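Local coordinates for cyclic dimeric GMP binding protein (Pseudomonas fluorescens, PDB 3PJV) that relays cytoplasmic c-di-GMP binding across the inner membrane to its periplasmic domain, the part crystallised here, and so controls periplasmic proteolysis by LapG, at the interface of chains A and B. Residues are numbered along the deposited sequence; one frame, centred on the assembly and turned at random. Chains: chain A/B, Cyclic dimeric GMP binding protein.

Contact 1: the interface of chains A and B. Residues chain A 21-22, 24-26, 28-29, 55, 57-59; chain B 96-98, 110-112.
B:Val112 is the apolar centre of this strand-on-helix patch. Its CG1, anti to the backbone N (chi1 174°), reaches over the face of the A:Tyr55 ring at its CD1 corner, crossing it obliquely, with CG1 3.3 Å from CD1, a tight fit. Its CG2 turns to the helix and lies 3.7 Å from A:Ala25 CA. B:Val110 divides its methyls likewise: CG1 crosses A:Leu28 at about a right angle, and CG2 faces A:Ala29. Small alanines on the helix probably let the strands of chain B come close. Beside this core the backbones of A:Arg59 and B:Glu111 pair antiparallel. A:Arg59 O accepts from B:Glu111 N at 2.8 Å, nearly along the C=O axis, and A:Arg59 N donates to B:Glu111 O at 2.9 Å.

The polar rim is looser. A:Arg59, poorly ordered, runs alongside B:Glu111, and its NH1 makes a salt bridge to OE1 at 3.3 Å from above the carboxylate plane. At the other rim A:Gln22 NE2 donates to B:Asp97 O at 3.0 Å, from above the carbonyl plane, and to A:Thr26 OG1 at 2.9 Å, which fixes the amide rotation. Water 1 joins A:Gln22 OE1 to B:Asp97 O. An alanine in place of A:Gln22 would lose the amide and would probably loosen this edge of strand 94-102.

Strands 94-102 and 105-114 of chain B thus lie against helix 6-32 of chain A, and 105-114 extends the sheet at strand 57-62.

Contact 2: the interface of chains A and B. Residues chain A 90-92, 94, 116, 119, 123; chain B 10, 14, 17.
This is a helix-to-loop interface, mostly apolar, between two copies of the same protein. It ties the loop at 90-94 of chain A to the first part of helix 7-32 of chain B, and its two-fold twin does the same with the chains exchanged. It probably helps to hold together the dimer of the deposited assembly, which appears to be intertwined.

B:Val14 is at the centre. Its CG1 is anti to the backbone N (chi1 164°), and the two methyls have different main neighbours. CG2 meets the tip of A:Leu91, 3.5 Å from CD2, as the two side chains slide past each other in opposite directions. A:Leu91 CD2 also touches the aliphatic stem of B:Arg10, 3.9 Å from CG. The other methyl, B:Val14 CG1, turns to A:Glu92 and lies 3.8 Å from A:Glu92 CD, the carboxylate carbon. A:Glu92 crosses the valine at about a right angle. Its CG sits in the crowded position between the backbone N and the carbonyl carbon (chi1 77°), and the chain is extended beyond it. B:Val14 CG1 sits over the flat face of the carboxylate, with the apolar CG of the acid beside it. The same methyl also touches A:Ala94 CB. On the next turn of the helix, B:Leu17 brings its CB to 4.1 Å from A:Ala94 CB. Its CD1 also faces A:Pro116 and A:Ala119, but at longer range, so packing is looser there.

The polar part is slight. The arginine chain bends at chi3 (-61°) and carries the guanidinium to the backbone of the loop. NH1 makes a weak hydrogen bond to A:Gly90 O. The backbone is thus addressed rather than a side chain. Water 2 lies in plane at the guanidinium edge, 2.8 Å from B:Arg10 NH1. The oxygen of water 2 is also 3.3 Å from A:Glu92 N, the backbone amide, and so bridges arginine to loop.

Contact 1: the interface of chains A and B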
ATOM      1  N   ALA A  21       5.997   5.656   5.496  1.00 19.06           N
ATOM      2  CA  ALA A  21       6.193   6.998   4.949  1.00 18.84           C
ATOM      3  C   ALA A  21       7.667   7.266   4.644  1.00 21.00           C
ATOM      4  O   ALA A  21       8.006   7.816   3.594  1.00 20.16           O
ATOM      5  CB  ALA A  21       5.640   8.052   5.904  1.00 19.31           C
ATOM      6  N   GLN A  22       8.545   6.861   5.556  1.00 19.82           N
ATOM      7  CA  GLN A  22       9.972   7.056   5.347  0.53 21.16           C
ATOM      8  C   GLN A  22      10.473   6.284   4.136  1.00 23.66           C
ATOM      9  O   GLN A  22      11.252   6.807   3.330  1.00 22.05           O
ATOM     10  CB  GLN A  22      10.769   6.622   6.576  0.53 22.85           C
ATOM     11  CG  GLN A  22      12.253   6.848   6.394  0.53 22.72           C
ATOM     12  CD  GLN A  22      12.569   8.297   6.086  0.53 23.00           C
ATOM     13  OE1 GLN A  22      12.390   9.163   6.930  0.53 30.89           O
ATOM     14  NE2 GLN A  22      13.005   8.567   4.871  0.53 15.34           N
ATOM     15  N   ALA A  24       8.824   5.405   1.494  1.00 18.44           N
ATOM     16  CA  ALA A  24       8.324   6.051   0.279  1.00 18.21           C
ATOM     17  C   ALA A  24       9.148   7.294  -0.053  1.00 18.09           C
ATOM     18  O   ALA A  24       9.448   7.548  -1.222  1.00 19.00           O
ATOM     19  CB  ALA A  24       6.837   6.426   0.430  1.00 18.11           C
ATOM     20  N   ALA A  25       9.488   8.078   0.968  1.00 17.95           N
ATOM     21  CA  ALA A  25      10.260   9.302   0.751  1.00 18.33           C
ATOM     22  C   ALA A  25      11.645   8.945   0.229  1.00 19.45           C
ATOM     23  O   ALA A  25      12.157   9.567  -0.698  1.00 18.38           O
ATOM     24  CB  ALA A  25      10.380  10.112   2.042  1.00 17.29           C
ATOM     25  N   THR A  26      12.241   7.932   0.844  1.00 19.75           N
ATOM     26  CA  THR A  26      13.586   7.508   0.466  1.00 22.21           C
ATOM     27  C   THR A  26      13.581   6.985  -0.965  1.00 21.99           C
ATOM     28  O   THR A  26      14.455   7.340  -1.761  1.00 20.95           O
ATOM     29  CB  THR A  26      14.109   6.437   1.439  1.00 22.11           C
ATOM     30  OG1 THR A  26      14.242   7.022   2.740  1.00 21.31           O
ATOM     31  CG2 THR A  26      15.465   5.864   0.976  1.00 22.48           C
ATOM     32  N   LEU A  28      11.411   7.683  -3.332  1.00 19.96           N
ATOM     33  CA  LEU A  28      11.055   8.742  -4.269  1.00 19.83           C
ATOM     34  C   LEU A  28      12.246   9.669  -4.485  1.00 20.24           C
ATOM     35  O   LEU A  28      12.555  10.045  -5.623  1.00 23.57           O
ATOM     36  CB  LEU A  28       9.808   9.505  -3.786  1.00 20.24           C
ATOM     37  CG  LEU A  28       9.252  10.664  -4.630  1.00 22.04           C
ATOM     38  CD1 LEU A  28       9.112  10.259  -6.092  1.00 21.59           C
ATOM     39  CD2 LEU A  28       7.904  11.157  -4.079  1.00 17.65           C
ATOM     40  N   ALA A  29      12.944  10.004  -3.399  1.00 19.01           N
ATOM     41  CA  ALA A  29      14.131  10.840  -3.519  1.00 18.89           C
ATOM     42  C   ALA A  29      15.117  10.181  -4.476  1.00 20.93           C
ATOM     43  O   ALA A  29      15.716  10.852  -5.313  1.00 22.87           O
ATOM     44  CB  ALA A  29      14.787  11.078  -2.152  1.00 20.91           C
ATOM     45  N   TYR A  55      -1.021   7.597   0.458  1.00 18.67           N
ATOM     46  CA  TYR A  55      -0.384   8.738   1.123  1.00 16.86           C
ATOM     47  C   TYR A  55      -1.338   9.920   1.250  1.00 19.54           C
ATOM     48  O   TYR A  55      -2.017  10.276   0.280  1.00 20.93           O
ATOM     49  CB  TYR A  55       0.916   9.141   0.394  1.00 18.53           C
ATOM     50  CG  TYR A  55       1.791   7.934   0.181  1.00 17.44           C
ATOM     51  CD1 TYR A  55       2.575   7.441   1.216  1.00 14.74           C
ATOM     52  CD2 TYR A  55       1.761   7.239  -1.021  1.00 17.17           C
ATOM     53  CE1 TYR A  55       3.338   6.301   1.050  1.00 16.73           C
ATOM     54  CE2 TYR A  55       2.526   6.104  -1.200  1.00 20.22           C
ATOM     55  CZ  TYR A  55       3.316   5.642  -0.154  1.00 20.21           C
ATOM     56  OH  TYR A  55       4.074   4.506  -0.314  1.00 21.43           O
ATOM     57  N   SER A  57      -0.312  12.893   1.761  1.00 18.75           N
ATOM     58  CA  SER A  57       0.378  13.982   1.073  1.00 17.69           C
ATOM     59  C   SER A  57       1.797  13.608   0.648  1.00 17.29           C
ATOM     60  O   SER A  57       2.454  12.793   1.286  1.00 16.75           O
ATOM     61  CB  SER A  57       0.416  15.217   1.980  1.00 23.06           C
ATOM     62  OG  SER A  57       1.257  15.004   3.110  1.00 23.17           O
ATOM     63  N   ILE A  58       2.246  14.217  -0.448  1.00 16.98           N
ATOM     64  CA  ILE A  58       3.647  14.155  -0.879  1.00 15.57           C
ATOM     65  C   ILE A  58       3.999  15.537  -1.396  1.00 19.50           C
ATOM     66  O   ILE A  58       3.246  16.132  -2.158  1.00 20.67           O
ATOM     67  CB  ILE A  58       3.874  13.140  -2.005  1.00 16.42           C
ATOM     68  CG1 ILE A  58       3.472  11.744  -1.536  1.00 19.31           C
ATOM     69  CG2 ILE A  58       5.359  13.116  -2.442  1.00 19.89           C
ATOM     70  CD1 ILE A  58       3.620  10.687  -2.603  1.00 21.23           C
ATOM     71  N   ARG A  59       5.137  16.054  -0.964  1.00 16.29           N
ATOM     72  CA  ARG A  59       5.577  17.368  -1.379  1.00 17.11           C
ATOM     73  C   ARG A  59       7.072  17.311  -1.671  1.00 18.62           C
ATOM     74  O   ARG A  59       7.817  16.643  -0.961  1.00 21.18           O
ATOM     75  CB  ARG A  59       5.280  18.373  -0.259  1.00 22.81           C
ATOM     76  CG  ARG A  59       5.637  19.817  -0.546  1.00 33.52           C
ATOM     77  CD  ARG A  59       5.341  20.670   0.688  1.00 40.71           C
ATOM     78  NE  ARG A  59       5.772  22.050   0.534  1.00 51.22           N
ATOM     79  CZ  ARG A  59       6.434  22.739   1.459  1.00 57.37           C
ATOM     80  NH1 ARG A  59       6.744  22.171   2.621  1.00 57.61           N
ATOM     81  NH2 ARG A  59       6.790  23.997   1.222  1.00 58.53           N
TER
ATOM     82  N   GLY B  96       7.661  11.008   6.800  1.00 18.43           N
ATOM     83  CA  GLY B  96       9.053  10.722   6.535  1.00 20.31           C
ATOM     84  C   GLY B  96       9.576  11.693   5.499  1.00 19.06           C
ATOM     85  O   GLY B  96       8.817  12.223   4.689  1.00 21.66           O
ATOM     86  N   ASP B  97      10.876  11.936   5.527  1.00 19.22           N
ATOM     87  CA  ASP B  97      11.462  12.783   4.512  1.00 21.70           C
ATOM     88  C   ASP B  97      12.824  12.282   4.064  1.00 19.78           C
ATOM     89  O   ASP B  97      13.505  11.534   4.789  1.00 20.09           O
ATOM     90  CB  ASP B  97      11.541  14.232   4.992  1.00 24.33           C
ATOM     91  CG  ASP B  97      12.279  14.370   6.297  1.00 38.02           C
ATOM     92  OD1 ASP B  97      13.497  14.098   6.320  1.00 43.77           O
ATOM     93  OD2 ASP B  97      11.646  14.754   7.303  1.00 48.16           O
ATOM     94  N   ALA B  98      13.215  12.694   2.868  1.00 18.91           N
ATOM     95  CA  ALA B  98      14.513  12.310   2.328  1.00 19.09           C
ATOM     96  C   ALA B  98      15.053  13.418   1.440  1.00 20.75           C
ATOM     97  O   ALA B  98      14.282  14.206   0.889  1.00 20.06           O
ATOM     98  CB  ALA B  98      14.374  11.032   1.528  1.00 19.43           C
ATOM     99  N   VAL B 110      12.107  15.640  -0.148  1.00 17.29           N
ATOM    100  CA  VAL B 110      10.853  14.934  -0.385  1.00 15.63           C
ATOM    101  C   VAL B 110      10.195  14.660   0.958  1.00 18.51           C
ATOM    102  O   VAL B 110      10.835  14.124   1.871  1.00 17.04           O
ATOM    103  CB  VAL B 110      11.104  13.583  -1.097  1.00 18.55           C
ATOM    104  CG1 VAL B 110       9.795  12.815  -1.272  1.00 17.89           C
ATOM    105  CG2 VAL B 110      11.799  13.805  -2.426  1.00 22.49           C
ATOM    106  N   GLU B 111       8.920  15.049   1.086  1.00 17.22           N
ATOM    107  CA  GLU B 111       8.159  14.862   2.326  1.00 18.40           C
ATOM    108  C   GLU B 111       6.916  14.003   2.054  1.00 17.17           C
ATOM    109  O   GLU B 111       6.157  14.285   1.135  1.00 18.87           O
ATOM    110  CB  GLU B 111       7.701  16.230   2.877  1.00 20.46           C
ATOM    111  CG  GLU B 111       8.831  17.255   3.055  1.00 20.37           C
ATOM    112  CD  GLU B 111       8.318  18.628   3.475  1.00 27.27           C
ATOM    113  OE1 GLU B 111       7.154  18.946   3.178  1.00 27.94           O
ATOM    114  OE2 GLU B 111       9.088  19.394   4.092  1.00 28.25           O
ATOM    115  N   VAL B 112       6.723  12.951   2.846  1.00 17.97           N
ATOM    116  CA  VAL B 112       5.604  12.028   2.653  1.00 17.46           C
ATOM    117  C   VAL B 112       4.842  11.888   3.955  1.00 19.13           C
ATOM    118  O   VAL B 112       5.443  11.853   5.018  1.00 18.19           O
ATOM    119  CB  VAL B 112       6.095  10.625   2.196  1.00 18.93           C
ATOM    120  CG1 VAL B 112       4.923   9.623   2.150  1.00 16.32           C
ATOM    121  CG2 VAL B 112       6.794  10.721   0.841  1.00 16.76           C
TER
HETATM  122  O   HOH W   1      14.570  11.061   7.328  1.00 48.56           O

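Contact 2: the interface of chains A and B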
ATOM      1  N   GLY A  90     -18.775  -2.074  -7.929  1.00 37.80           N
ATOM      2  CA  GLY A  90     -18.398  -3.391  -8.412  1.00 39.14           C
ATOM      3  C   GLY A  90     -16.994  -3.430  -8.989  1.00 41.10           C
ATOM      4  O   GLY A  90     -16.804  -3.736 -10.165  1.00 45.09           O
ATOM      5  N   LEU A  91     -16.010  -3.102  -8.158  1.00 32.64           N
ATOM      6  CA  LEU A  91     -14.605  -3.169  -8.549  1.00 36.53           C
ATOM      7  C   LEU A  91     -14.131  -4.607  -8.723  1.00 40.16           C
ATOM      8  O   LEU A  91     -14.372  -5.457  -7.866  1.00 41.06           O
ATOM      9  CB  LEU A  91     -13.735  -2.499  -7.486  1.00 35.82           C
ATOM     10  CG  LEU A  91     -13.151  -1.118  -7.767  1.00 41.23           C
ATOM     11  CD1 LEU A  91     -11.964  -0.892  -6.850  1.00 35.84           C
ATOM     12  CD2 LEU A  91     -12.728  -1.005  -9.208  1.00 44.77           C
ATOM     13  N   GLU A  92     -13.442  -4.877  -9.826  1.00 43.24           N
ATOM     14  CA  GLU A  92     -12.827  -6.188 -10.023  1.00 48.27           C
ATOM     15  C   GLU A  92     -11.576  -6.303  -9.161  1.00 45.20           C
ATOM     16  O   GLU A  92     -10.867  -5.320  -8.964  1.00 44.23           O
ATOM     17  CB  GLU A  92     -12.459  -6.402 -11.489  1.00 54.66           C
ATOM     18  CG  GLU A  92     -11.205  -5.667 -11.916  1.00 60.29           C
ATOM     19  CD  GLU A  92     -10.800  -6.000 -13.336  1.00 65.81           C
ATOM     20  OE1 GLU A  92      -9.796  -6.723 -13.519  1.00 69.41           O
ATOM     21  OE2 GLU A  92     -11.485  -5.539 -14.269  1.00 67.39           O
ATOM     22  N   ALA A  94      -8.631  -7.531  -9.578  1.00 38.10           N
ATOM     23  CA  ALA A  94      -7.359  -7.198 -10.231  1.00 36.32           C
ATOM     24  C   ALA A  94      -6.137  -7.928  -9.668  1.00 34.43           C
ATOM     25  O   ALA A  94      -5.078  -7.335  -9.533  1.00 35.02           O
ATOM     26  CB  ALA A  94      -7.122  -5.685 -10.202  1.00 36.68           C
ATOM     27  N   PRO A 116      -8.547  -3.052  -1.767  1.00 18.39           N
ATOM     28  CA  PRO A 116      -9.148  -1.924  -2.496  1.00 18.60           C
ATOM     29  C   PRO A 116      -9.594  -0.750  -1.614  1.00 17.49           C
ATOM     30  O   PRO A 116     -10.192   0.187  -2.140  1.00 21.58           O
ATOM     31  CB  PRO A 116     -10.389  -2.563  -3.137  1.00 24.04           C
ATOM     32  CG  PRO A 116     -10.796  -3.608  -2.152  1.00 22.40           C
ATOM     33  CD  PRO A 116      -9.505  -4.168  -1.588  1.00 19.56           C
ATOM     34  N   ALA A 119      -8.661   2.713  -2.934  1.00 18.69           N
ATOM     35  CA  ALA A 119      -9.339   2.928  -4.206  1.00 20.96           C
ATOM     36  C   ALA A 119     -10.828   3.260  -3.990  1.00 20.01           C
ATOM     37  O   ALA A 119     -11.361   4.221  -4.555  1.00 20.50           O
ATOM     38  CB  ALA A 119      -9.185   1.695  -5.085  1.00 22.31           C
ATOM     39  N   LEU A 123     -12.962   6.713  -4.882  1.00 22.80           N
ATOM     40  CA  LEU A 123     -14.131   6.662  -5.751  1.00 23.98           C
ATOM     41  C   LEU A 123     -15.336   7.291  -5.061  1.00 23.85           C
ATOM     42  O   LEU A 123     -16.099   8.033  -5.679  1.00 23.28           O
ATOM     43  CB  LEU A 123     -14.443   5.217  -6.153  1.00 24.39           C
ATOM     44  CG  LEU A 123     -13.523   4.645  -7.230  1.00 28.21           C
ATOM     45  CD1 LEU A 123     -13.687   3.143  -7.312  1.00 28.68           C
ATOM     46  CD2 LEU A 123     -13.804   5.307  -8.572  1.00 33.34           C
TER
ATOM     47  N   ARG B  10     -12.091   4.413 -12.548  1.00 41.44           N
ATOM     48  CA  ARG B  10     -12.148   2.999 -12.195  1.00 40.02           C
ATOM     49  C   ARG B  10     -11.041   2.184 -12.858  1.00 37.91           C
ATOM     50  O   ARG B  10     -10.368   1.389 -12.203  1.00 34.93           O
ATOM     51  CB  ARG B  10     -13.502   2.399 -12.567  1.00 45.40           C
ATOM     52  CG  ARG B  10     -13.498   0.876 -12.523  1.00 49.78           C
ATOM     53  CD  ARG B  10     -14.561   0.281 -13.430  1.00 54.73           C
ATOM     54  NE  ARG B  10     -15.899   0.696 -13.029  1.00 56.36           N
ATOM     55  CZ  ARG B  10     -16.650   0.041 -12.150  1.00 58.43           C
ATOM     56  NH1 ARG B  10     -16.193  -1.071 -11.573  1.00 54.19           N
ATOM     57  NH2 ARG B  10     -17.859   0.497 -11.848  1.00 59.96           N
ATOM     58  N   VAL B  14      -8.022   0.207 -10.921  1.00 28.70           N
ATOM     59  CA  VAL B  14      -7.846  -1.213 -11.185  1.00 29.36           C
ATOM     60  C   VAL B  14      -6.438  -1.506 -11.704  1.00 28.77           C
ATOM     61  O   VAL B  14      -5.818  -2.498 -11.310  1.00 29.50           O
ATOM     62  CB  VAL B  14      -8.889  -1.725 -12.201  1.00 30.77           C
ATOM     63  CG1 VAL B  14      -8.469  -3.070 -12.760  1.00 31.77           C
ATOM     64  CG2 VAL B  14     -10.240  -1.816 -11.540  1.00 31.44           C
ATOM     65  N   LEU B  17      -4.107  -1.372  -8.696  1.00 25.72           N
ATOM     66  CA  LEU B  17      -4.261  -2.547  -7.856  1.00 22.05           C
ATOM     67  C   LEU B  17      -3.603  -3.760  -8.503  1.00 26.58           C
ATOM     68  O   LEU B  17      -2.952  -4.553  -7.827  1.00 24.31           O
ATOM     69  CB  LEU B  17      -5.741  -2.831  -7.572  1.00 21.22           C
ATOM     70  CG  LEU B  17      -6.469  -1.801  -6.702  1.00 25.01           C
ATOM     71  CD1 LEU B  17      -7.946  -2.160  -6.640  1.00 23.72           C
ATOM     72  CD2 LEU B  17      -5.863  -1.744  -5.310  1.00 27.07           C
TER
HETATM   73  O   HOH W   2     -13.996  -2.687 -12.181  1.00 55.64           O

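The C-alpha centres of contact 1 and contact 2 are about 25 Å apart, and they share no residue. They do share elements. The long N-terminal helix serves both: its later half is used in contact 1, from chain A, and its early turns in contact 2, from chain B. By the two-fold symmetry, each helix therefore makes both kinds of contact. The loop of contact 2 in chain A leads straight into strand 96-102, whose counterpart in chain B serves contact 1. The strands and their approach are thus both fixed to the partner, which suggests an intertwined dimer rather than a simple side-by-side pair.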